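Local coordinates for protein adenylate isopentenyltransferase (PDB 3A8T) that transfers the isopentenyl group of dimethylallyl diphosphate to ATP, ADP or AMP, a step of cytokinin biosynthesis in hop, at residues A[73-84]-A[227-235]; A[299-307]-A[320-329]. All blocks are in the same frame, centred on the assembly; numbering follows the deposited sequence.

In the fold
Contact 1 comes first along the chain and closes before contact 2 opens. Their centres lie 28 Å apart, and their nearest atoms are about 13 Å apart. Contact 1 (73-84 with 227-235) is buried, its centre about 10 Å from the centre of the chain. It joins the loop after strand 66-70 to the turn leading into helix 234-243, and ATP lies in it. Contact 2 (299-307 with 320-329) has its centre about 19 Å from that of the chain. Both 66-70 and 296-300 belong to one six-stranded parallel sheet. Contact 1 thus forms part of the nucleotide pocket, while contact 2 packs the C-terminal helix onto edge strand 296-300, across the sheet from strand 97-98.

Contact 1: residues A[73-84]-A[227-235]; sequences KMQVYKGLDITT and GLRKAIGVP. With ATP (adenosine-5'-triphosphate), chain B.
The first torsion of Met74 sets CG anti to the carbonyl carbon (chi1 -76°), and bends further out turn the thioether toward 227-235. Leu228 holds CG anti to its own backbone N (chi1 -175°), which sends CD1 to Thr84 CG2 and CD2 to Leu80 CD1. Met74 SD lies 4.0 Å from Ala231 CB, and its CE reaches Gly227 O. The Tyr77 ring has the backbone N of Leu228 over one face, and Tyr77 CD2 touches Leu228 CB at 3.8 Å. The Tyr77 hydroxyl finds its polar partner in Leu110. Leu80 CD1 touches both Leu228 CG and Val234 CG2.

The adenine of ATP lies between the segments, with Met74 CG 3.6 Å from ATP C4. At the N6 end ATP N6 donates to Thr84 O at 2.6 Å, nearly straight at 167°. Gln75 NE2 also donates to that carbonyl. At N3 the donor is Ile232 N, 2.9 Å from ATP N3. ATP O2' gives a hydrogen bond to Lys230 O. Lys73 NZ reaches ATP O2G at 3.1 Å and, weakly, O2B. One water links Thr83 O to Ile232 O.

The adenine is thus read by backbone groups at N6 and N3. Lys73 NZ and Lys230 NZ, 3.2 Å apart, gather beside the triphosphate and probably help balance its charge.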
loop_
_atom_site.group_PDB
_atom_site.type_symbol
_atom_site.label_atom_id
_atom_site.label_comp_id
_atom_site.label_asym_id
_atom_site.label_seq_id
_atom_site.Cartn_x
_atom_site.Cartn_y
_atom_site.Cartn_z
ATOM N N LYS A 73 3.674 4.587 2.994
ATOM C CA LYS A 73 4.469 5.778 2.749
ATOM C C LYS A 73 4.490 6.379 1.329
ATOM O O LYS A 73 4.886 7.531 1.167
ATOM C CB LYS A 73 5.905 5.573 3.289
ATOM C CG LYS A 73 6.809 4.699 2.458
ATOM C CD LYS A 73 8.216 4.665 3.089
ATOM C CE LYS A 73 9.278 4.210 2.073
ATOM N NZ LYS A 73 10.637 4.162 2.610
ATOM N N MET A 74 4.068 5.620 0.315
ATOM C CA MET A 74 3.999 6.174 -1.032
ATOM C C MET A 74 2.624 6.846 -1.202
ATOM O O MET A 74 2.492 7.891 -1.848
ATOM C CB MET A 74 4.194 5.076 -2.097
ATOM C CG MET A 74 5.651 4.600 -2.263
ATOM S SD MET A 74 6.760 6.037 -2.687
ATOM C CE MET A 74 7.612 6.209 -1.174
ATOM N N GLN A 75 1.601 6.249 -0.590
ATOM C CA GLN A 75 0.240 6.728 -0.683
ATOM C C GLN A 75 -0.040 8.038 0.013
ATOM O O GLN A 75 -1.151 8.560 -0.107
ATOM C CB GLN A 75 -0.725 5.654 -0.164
ATOM C CG GLN A 75 -0.806 4.463 -1.087
ATOM C CD GLN A 75 -1.933 3.532 -0.787
ATOM O OE1 GLN A 75 -2.753 3.781 0.075
ATOM N NE2 GLN A 75 -1.990 2.454 -1.506
ATOM N N VAL A 76 0.953 8.564 0.730
ATOM C CA VAL A 76 0.744 9.795 1.451
ATOM C C VAL A 76 0.843 10.944 0.471
ATOM O O VAL A 76 0.328 12.000 0.737
ATOM C CB VAL A 76 1.800 10.043 2.636
ATOM C CG1 VAL A 76 1.647 9.000 3.700
ATOM C CG2 VAL A 76 3.279 10.032 2.123
ATOM N N TYR A 77 1.479 10.724 -0.671
ATOM C CA TYR A 77 1.683 11.784 -1.637
ATOM C C TYR A 77 0.554 11.901 -2.600
ATOM O O TYR A 77 -0.021 10.896 -2.956
ATOM C CB TYR A 77 2.943 11.526 -2.442
ATOM C CG TYR A 77 4.194 11.378 -1.603
ATOM C CD1 TYR A 77 4.746 12.468 -0.941
ATOM C CD2 TYR A 77 4.798 10.138 -1.437
ATOM C CE1 TYR A 77 5.864 12.316 -0.134
ATOM C CE2 TYR A 77 5.916 9.976 -0.636
ATOM C CZ TYR A 77 6.440 11.060 0.010
ATOM O OH TYR A 77 7.522 10.911 0.811
ATOM N N LYS A 78 0.228 13.130 -3.018
ATOM C CA LYS A 78 -0.816 13.362 -4.017
ATOM C C LYS A 78 -0.140 12.900 -5.304
ATOM O O LYS A 78 1.035 13.195 -5.537
ATOM C CB LYS A 78 -1.138 14.853 -4.148
ATOM C CG LYS A 78 -1.171 15.624 -2.826
ATOM C CD LYS A 78 -1.144 17.120 -3.059
ATOM C CE LYS A 78 0.067 17.490 -3.952
ATOM N NZ LYS A 78 -0.045 18.750 -4.816
ATOM N N GLY A 79 -0.835 12.180 -6.156
ATOM C CA GLY A 79 -0.168 11.767 -7.379
ATOM C C GLY A 79 -0.092 10.262 -7.563
ATOM O O GLY A 79 -0.187 9.497 -6.569
ATOM N N LEU A 80 0.083 9.851 -8.828
ATOM C CA LEU A 80 0.176 8.455 -9.236
ATOM C C LEU A 80 -0.812 7.601 -8.490
ATOM O O LEU A 80 -0.438 6.577 -7.952
ATOM C CB LEU A 80 1.592 7.915 -9.004
ATOM C CG LEU A 80 2.776 8.710 -9.608
ATOM C CD1 LEU A 80 4.071 8.052 -9.149
ATOM C CD2 LEU A 80 2.720 8.786 -11.118
ATOM N N ASP A 81 -2.066 8.026 -8.471
ATOM C CA ASP A 81 -3.114 7.321 -7.783
ATOM C C ASP A 81 -3.166 5.856 -8.226
ATOM O O ASP A 81 -3.378 4.957 -7.385
ATOM C CB ASP A 81 -4.445 8.027 -8.016
ATOM C CG ASP A 81 -4.495 9.451 -7.402
ATOM O OD1 ASP A 81 -3.753 9.745 -6.453
ATOM O OD2 ASP A 81 -5.305 10.290 -7.831
ATOM N N ILE A 82 -2.925 5.603 -9.520
ATOM C CA ILE A 82 -2.933 4.221 -10.038
ATOM C C ILE A 82 -1.702 3.457 -9.599
ATOM O O ILE A 82 -1.807 2.433 -8.954
ATOM C CB ILE A 82 -2.988 4.159 -11.602
ATOM C CG1 ILE A 82 -4.340 4.656 -12.088
ATOM C CG2 ILE A 82 -2.808 2.686 -12.130
ATOM C CD1 ILE A 82 -4.370 4.920 -13.620
ATOM N N THR A 83 -0.540 3.996 -9.949
ATOM C CA THR A 83 0.737 3.392 -9.631
ATOM C C THR A 83 0.894 3.048 -8.150
ATOM O O THR A 83 1.444 2.001 -7.827
ATOM C CB THR A 83 1.940 4.297 -10.108
ATOM O OG1 THR A 83 1.825 4.591 -11.520
ATOM C CG2 THR A 83 3.283 3.558 -9.874
ATOM N N THR A 84 0.365 3.898 -7.270
ATOM C CA THR A 84 0.502 3.671 -5.843
ATOM C C THR A 84 -0.553 2.805 -5.219
ATOM O O THR A 84 -0.442 2.453 -4.051
ATOM C CB THR A 84 0.616 5.013 -5.002
ATOM O OG1 THR A 84 -0.467 5.878 -5.303
ATOM C CG2 THR A 84 1.966 5.724 -5.265
ATOM N N GLY A 227 11.242 10.109 -1.940
ATOM C CA GLY A 227 9.801 10.316 -1.950
ATOM C C GLY A 227 8.992 9.471 -2.944
ATOM O O GLY A 227 9.312 8.275 -3.183
ATOM N N LEU A 228 7.948 10.103 -3.500
ATOM C CA LEU A 228 7.074 9.464 -4.488
ATOM C C LEU A 228 7.861 8.850 -5.658
ATOM O O LEU A 228 7.405 7.923 -6.294
ATOM C CB LEU A 228 6.045 10.459 -5.036
ATOM C CG LEU A 228 5.010 9.824 -5.980
ATOM C CD1 LEU A 228 4.307 8.750 -5.232
ATOM C CD2 LEU A 228 3.988 10.798 -6.480
ATOM N N ARG A 229 9.061 9.355 -5.931
ATOM C CA ARG A 229 9.817 8.800 -7.035
ATOM C C ARG A 229 10.381 7.397 -6.708
ATOM O O ARG A 229 10.946 6.748 -7.562
ATOM C CB ARG A 229 10.895 9.802 -7.493
ATOM C CG ARG A 229 10.280 11.023 -8.102
ATOM C CD ARG A 229 11.257 11.874 -8.905
ATOM N NE ARG A 229 11.961 11.095 -9.912
ATOM C CZ ARG A 229 11.441 10.665 -11.066
ATOM N NH1 ARG A 229 10.184 10.947 -11.422
ATOM N NH2 ARG A 229 12.156 9.845 -11.823
ATOM N N LYS A 230 10.214 6.954 -5.463
ATOM C CA LYS A 230 10.603 5.609 -5.047
ATOM C C LYS A 230 9.547 4.533 -5.414
ATOM O O LYS A 230 9.885 3.362 -5.448
ATOM C CB LYS A 230 10.766 5.516 -3.531
ATOM C CG LYS A 230 11.865 6.373 -2.961
ATOM C CD LYS A 230 11.898 6.209 -1.457
ATOM C CE LYS A 230 12.928 5.183 -1.078
ATOM N NZ LYS A 230 12.821 4.854 0.373
ATOM N N ALA A 231 8.298 4.933 -5.657
ATOM C CA ALA A 231 7.177 4.039 -5.964
ATOM C C ALA A 231 7.514 2.979 -6.975
ATOM O O ALA A 231 8.131 3.300 -7.977
ATOM C CB ALA A 231 6.004 4.874 -6.455
ATOM N N ILE A 232 7.138 1.712 -6.740
ATOM C CA ILE A 232 7.471 0.679 -7.739
ATOM C C ILE A 232 6.742 1.071 -9.037
ATOM O O ILE A 232 5.557 1.424 -9.015
ATOM C CB ILE A 232 7.023 -0.774 -7.355
ATOM C CG1 ILE A 232 7.630 -1.234 -6.037
ATOM C CG2 ILE A 232 7.487 -1.731 -8.407
ATOM C CD1 ILE A 232 9.034 -1.200 -6.021
ATOM N N GLY A 233 7.469 1.033 -10.156
ATOM C CA GLY A 233 6.897 1.430 -11.433
ATOM C C GLY A 233 7.601 2.649 -11.974
ATOM O O GLY A 233 7.893 2.772 -13.180
ATOM N N VAL A 234 7.956 3.561 -11.082
ATOM C CA VAL A 234 8.608 4.737 -11.617
ATOM C C VAL A 234 10.007 4.514 -12.173
ATOM O O VAL A 234 10.308 4.939 -13.252
ATOM C CB VAL A 234 8.718 5.846 -10.597
ATOM C CG1 VAL A 234 9.306 7.035 -11.267
ATOM C CG2 VAL A 234 7.354 6.154 -9.980
ATOM N N PRO A 235 10.890 3.884 -11.391
ATOM C CA PRO A 235 12.277 3.628 -11.847
ATOM C C PRO A 235 12.309 2.692 -13.054
ATOM O O PRO A 235 13.102 2.913 -13.975
ATOM C CB PRO A 235 12.972 2.995 -10.622
ATOM C CG PRO A 235 11.906 3.082 -9.436
ATOM C CD PRO A 235 10.566 3.159 -10.141
HETATM P PG ATP B . 11.910 0.683 3.786
HETATM O O1G ATP B . 12.138 1.603 4.945
HETATM O O2G ATP B . 12.291 1.502 2.429
HETATM O O3G ATP B . 12.873 -0.608 3.891
HETATM P PB ATP B . 9.321 0.777 4.723
HETATM O O1B ATP B . 9.157 0.015 5.924
HETATM O O2B ATP B . 9.825 2.194 5.112
HETATM O O3B ATP B . 10.356 0.083 3.725
HETATM P PA ATP B . 7.467 0.028 2.735
HETATM O O1A ATP B . 7.867 -1.368 2.824
HETATM O O2A ATP B . 5.847 0.038 2.627
HETATM O O3A ATP B . 7.854 0.953 4.045
HETATM O "O5'" ATP B . 7.952 0.732 1.352
HETATM C "C5'" ATP B . 9.260 0.397 0.978
HETATM C "C4'" ATP B . 9.363 0.651 -0.513
HETATM O "O4'" ATP B . 8.394 -0.162 -1.186
HETATM C "C3'" ATP B . 9.025 2.098 -0.949
HETATM O "O3'" ATP B . 10.180 2.931 -0.884
HETATM C "C2'" ATP B . 8.494 1.892 -2.378
HETATM O "O2'" ATP B . 9.544 1.866 -3.282
HETATM C "C1'" ATP B . 7.798 0.552 -2.340
HETATM N N9 ATP B . 6.331 0.727 -2.152
HETATM C C8 ATP B . 5.633 0.663 -0.947
HETATM N N7 ATP B . 4.365 0.968 -1.128
HETATM C C5 ATP B . 4.154 1.243 -2.446
HETATM C C6 ATP B . 3.026 1.640 -3.268
HETATM N N6 ATP B . 1.771 1.840 -2.750
HETATM N N1 ATP B . 3.238 1.819 -4.589
HETATM C C2 ATP B . 4.434 1.639 -5.133
HETATM N N3 ATP B . 5.504 1.279 -4.421
HETATM C C4 ATP B . 5.430 1.076 -3.115
HETATM O O HOH W 1 3.389 -0.242 -8.663
#

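Contact 2: residues A[299-307]-A[320-329]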
loop_
_atom_site.group_PDB
_atom_site.type_symbol
_atom_site.label_atom_id
_atom_site.label_comp_id
_atom_site.label_asym_id
_atom_site.label_seq_id
_atom_site.Cartn_x
_atom_site.Cartn_y
_atom_site.Cartn_z
ATOM N N LEU A 299 -5.292 -13.113 9.833
ATOM C CA LEU A 299 -6.463 -13.417 9.003
ATOM C C LEU A 299 -5.924 -14.060 7.745
ATOM O O LEU A 299 -5.053 -13.507 7.102
ATOM C CB LEU A 299 -7.245 -12.148 8.640
ATOM C CG LEU A 299 -7.808 -11.353 9.820
ATOM C CD1 LEU A 299 -8.274 -10.008 9.331
ATOM C CD2 LEU A 299 -8.918 -12.118 10.541
ATOM N N ASP A 300 -6.403 -15.244 7.407
ATOM C CA ASP A 300 -5.888 -15.868 6.225
ATOM C C ASP A 300 -6.779 -15.602 5.037
ATOM O O ASP A 300 -7.812 -16.257 4.846
ATOM C CB ASP A 300 -5.738 -17.367 6.416
ATOM C CG ASP A 300 -4.928 -18.011 5.280
ATOM O OD1 ASP A 300 -4.882 -17.453 4.143
ATOM O OD2 ASP A 300 -4.325 -19.067 5.520
ATOM N N ALA A 301 -6.338 -14.659 4.219
ATOM C CA ALA A 301 -7.025 -14.255 3.015
ATOM C C ALA A 301 -6.652 -15.115 1.787
ATOM O O ALA A 301 -7.059 -14.804 0.674
ATOM C CB ALA A 301 -6.683 -12.789 2.726
ATOM N N THR A 302 -5.870 -16.172 1.965
ATOM C CA THR A 302 -5.441 -16.964 0.809
ATOM C C THR A 302 -6.493 -17.488 -0.167
ATOM O O THR A 302 -6.356 -17.307 -1.338
ATOM C CB THR A 302 -4.552 -18.122 1.242
ATOM O OG1 THR A 302 -3.425 -17.594 1.965
ATOM C CG2 THR A 302 -4.085 -18.915 0.001
ATOM N N GLU A 303 -7.557 -18.100 0.302
ATOM C CA GLU A 303 -8.522 -18.609 -0.609
ATOM C C GLU A 303 -9.333 -17.513 -1.233
ATOM O O GLU A 303 -9.968 -17.721 -2.285
ATOM C CB GLU A 303 -9.467 -19.565 0.097
ATOM C CG GLU A 303 -8.763 -20.784 0.691
ATOM C CD GLU A 303 -8.016 -21.608 -0.340
ATOM O OE1 GLU A 303 -8.586 -21.851 -1.434
ATOM O OE2 GLU A 303 -6.867 -22.017 -0.040
ATOM N N SER A 304 -9.365 -16.367 -0.573
ATOM C CA SER A 304 -10.111 -15.232 -1.074
ATOM C C SER A 304 -9.401 -14.732 -2.300
ATOM O O SER A 304 -10.026 -14.385 -3.290
ATOM C CB SER A 304 -10.175 -14.084 -0.032
ATOM O OG SER A 304 -10.973 -14.378 1.101
ATOM N N PHE A 305 -8.077 -14.692 -2.208
ATOM C CA PHE A 305 -7.232 -14.237 -3.289
ATOM C C PHE A 305 -7.186 -15.211 -4.453
ATOM O O PHE A 305 -7.252 -14.787 -5.629
ATOM C CB PHE A 305 -5.830 -13.933 -2.730
ATOM C CG PHE A 305 -5.779 -12.634 -1.979
ATOM C CD1 PHE A 305 -5.246 -11.504 -2.555
ATOM C CD2 PHE A 305 -6.410 -12.506 -0.751
ATOM C CE1 PHE A 305 -5.351 -10.258 -1.924
ATOM C CE2 PHE A 305 -6.518 -11.260 -0.121
ATOM C CZ PHE A 305 -5.989 -10.141 -0.712
ATOM N N ARG A 306 -7.098 -16.505 -4.127
ATOM C CA ARG A 306 -7.090 -17.577 -5.134
ATOM C C ARG A 306 -8.356 -17.355 -5.959
ATOM O O ARG A 306 -8.302 -17.208 -7.176
ATOM C CB ARG A 306 -7.175 -18.941 -4.447
ATOM C CG ARG A 306 -6.234 -20.022 -4.926
ATOM C CD ARG A 306 -6.374 -21.335 -4.073
ATOM N NE ARG A 306 -5.317 -21.532 -3.073
ATOM C CZ ARG A 306 -4.045 -21.672 -3.409
ATOM N NH1 ARG A 306 -3.715 -21.645 -4.694
ATOM N NH2 ARG A 306 -3.097 -21.805 -2.490
ATOM N N ALA A 307 -9.498 -17.313 -5.286
ATOM C CA ALA A 307 -10.773 -17.075 -5.968
ATOM C C ALA A 307 -10.794 -15.713 -6.696
ATOM O O ALA A 307 -11.368 -15.564 -7.760
ATOM C CB ALA A 307 -11.890 -17.144 -4.976
ATOM N N ILE A 320 -16.043 -15.842 0.272
ATOM C CA ILE A 320 -14.912 -16.388 1.008
ATOM C C ILE A 320 -14.343 -15.405 1.986
ATOM O O ILE A 320 -14.160 -15.709 3.148
ATOM C CB ILE A 320 -13.848 -16.892 -0.013
ATOM C CG1 ILE A 320 -14.485 -18.066 -0.833
ATOM C CG2 ILE A 320 -12.599 -17.290 0.707
ATOM C CD1 ILE A 320 -14.052 -18.277 -2.269
ATOM N N TRP A 321 -14.087 -14.215 1.493
ATOM C CA TRP A 321 -13.598 -13.124 2.294
ATOM C C TRP A 321 -14.550 -12.792 3.461
ATOM O O TRP A 321 -14.130 -12.525 4.577
ATOM C CB TRP A 321 -13.429 -11.933 1.334
ATOM C CG TRP A 321 -13.087 -10.629 1.957
ATOM C CD1 TRP A 321 -13.960 -9.642 2.341
ATOM C CD2 TRP A 321 -11.781 -10.110 2.178
ATOM N NE1 TRP A 321 -13.270 -8.536 2.758
ATOM C CE2 TRP A 321 -11.931 -8.798 2.675
ATOM C CE3 TRP A 321 -10.494 -10.625 2.012
ATOM C CZ2 TRP A 321 -10.839 -7.998 2.999
ATOM C CZ3 TRP A 321 -9.417 -9.830 2.333
ATOM C CH2 TRP A 321 -9.587 -8.539 2.815
ATOM N N GLU A 322 -15.845 -12.829 3.200
ATOM C CA GLU A 322 -16.842 -12.506 4.197
ATOM C C GLU A 322 -16.668 -13.476 5.332
ATOM O O GLU A 322 -16.531 -13.083 6.467
ATOM C CB GLU A 322 -18.249 -12.622 3.580
ATOM C CG GLU A 322 -19.224 -11.526 4.046
ATOM C CD GLU A 322 -20.020 -10.825 2.898
ATOM O OE1 GLU A 322 -20.911 -11.500 2.322
ATOM O OE2 GLU A 322 -19.767 -9.608 2.586
ATOM N N LYS A 323 -16.621 -14.762 4.995
ATOM C CA LYS A 323 -16.466 -15.832 5.971
ATOM C C LYS A 323 -15.085 -15.953 6.579
ATOM O O LYS A 323 -14.957 -16.087 7.779
ATOM C CB LYS A 323 -16.822 -17.191 5.349
ATOM C CG LYS A 323 -18.264 -17.332 4.937
ATOM C CD LYS A 323 -18.554 -18.616 4.138
ATOM C CE LYS A 323 -18.214 -19.933 4.928
ATOM N NZ LYS A 323 -19.011 -20.187 6.199
ATOM N N GLN A 324 -14.051 -15.897 5.761
ATOM C CA GLN A 324 -12.711 -16.102 6.295
ATOM C C GLN A 324 -11.927 -14.932 6.835
ATOM O O GLN A 324 -11.029 -15.104 7.658
ATOM C CB GLN A 324 -11.851 -16.845 5.257
ATOM C CG GLN A 324 -12.465 -18.177 4.811
ATOM C CD GLN A 324 -11.505 -19.069 4.004
ATOM O OE1 GLN A 324 -11.715 -20.280 3.920
ATOM N NE2 GLN A 324 -10.449 -18.481 3.422
ATOM N N VAL A 325 -12.275 -13.740 6.392
ATOM C CA VAL A 325 -11.529 -12.551 6.780
ATOM C C VAL A 325 -12.362 -11.547 7.538
ATOM O O VAL A 325 -11.988 -11.104 8.582
ATOM C CB VAL A 325 -10.957 -11.857 5.503
ATOM C CG1 VAL A 325 -10.187 -10.632 5.875
ATOM C CG2 VAL A 325 -10.105 -12.836 4.691
ATOM N N LEU A 326 -13.511 -11.198 6.992
ATOM C CA LEU A 326 -14.344 -10.226 7.631
ATOM C C LEU A 326 -15.019 -10.698 8.884
ATOM O O LEU A 326 -14.801 -10.105 9.891
ATOM C CB LEU A 326 -15.362 -9.649 6.620
ATOM C CG LEU A 326 -16.256 -8.500 7.125
ATOM C CD1 LEU A 326 -15.406 -7.267 7.548
ATOM C CD2 LEU A 326 -17.304 -8.145 6.041
ATOM N N GLU A 327 -15.812 -11.764 8.857
ATOM C CA GLU A 327 -16.514 -12.197 10.088
ATOM C C GLU A 327 -15.563 -12.297 11.280
ATOM O O GLU A 327 -15.845 -11.756 12.340
ATOM C CB GLU A 327 -17.339 -13.486 9.839
ATOM C CG GLU A 327 -16.908 -14.800 10.596
ATOM C CD GLU A 327 -17.487 -16.142 9.930
ATOM O OE1 GLU A 327 -16.667 -17.089 9.713
ATOM O OE2 GLU A 327 -18.735 -16.243 9.616
ATOM N N PRO A 328 -14.405 -12.952 11.124
ATOM C CA PRO A 328 -13.469 -13.037 12.261
ATOM C C PRO A 328 -13.001 -11.638 12.753
ATOM O O PRO A 328 -12.952 -11.372 13.929
ATOM C CB PRO A 328 -12.307 -13.866 11.695
ATOM C CG PRO A 328 -12.982 -14.729 10.648
ATOM C CD PRO A 328 -13.951 -13.774 9.991
ATOM N N SER A 329 -12.649 -10.737 11.836
ATOM C CA SER A 329 -12.202 -9.375 12.221
ATOM C C SER A 329 -13.289 -8.622 13.009
ATOM O O SER A 329 -12.964 -7.956 13.973
ATOM C CB SER A 329 -11.860 -8.510 10.992
ATOM O OG SER A 329 -10.897 -9.098 10.141
#
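This is a helix-on-helix contact at an edge of the parallel sheet, extended by the end of strand 296-300. Helices 302-307 and 320-329 run nearly antiparallel, at 149°, and their axes come within 8.8 Å. Leu299 meets the later helix from the strand. Its CD1 lies 4.0 Å from Val325 CG1, and its CD2 is as far from Pro328 CB. With CG anti to its carbonyl carbon (chi1 -61°), the isobutyl group of Leu299 is turned to this helix. Leu299 also touches Leu56 of helix 53-61 and Val180 of strand 174-181. An alanine in place of Leu299 would probably leave a gap beside Val325 and Pro328 where the isobutyl group had been.

Strand 296-300 is the outermost strand on its side of the P-loop-type alpha/beta fold, and the chain turns from it straight into helix 302-309. An Asx turn makes the passage: Asp300 OD1 accepts from Thr302 N at 2.7 Å and also from the Thr302 hydroxyl. Ala301 is the N-cap residue, and its CB touches Val325 CG2 and the edge of the Trp321 ring.

Ser304 OG lies in the plane of that indole, at its edge, 3.5 Å from Trp321 CB. Val325 CG1 sits over one indole face, toward the rim. Trp321 and Phe305 lie side by side and point the same way, touching through CZ3 and CE2. Trp321 NE1 is bonded to Asp59, so the indole also ties this helix to helix 53-61, which follows the ATP-binding P-loop. Toward the N-terminal end of 320-329, Ile320 CD1 packs against Ala307 CB at 3.6 Å, and Ile320 CG2 rests on Glu303 CB. Gln324 crosses Glu303 at a slant, with Gln324 NE2 3.6 Å from Glu303 CB.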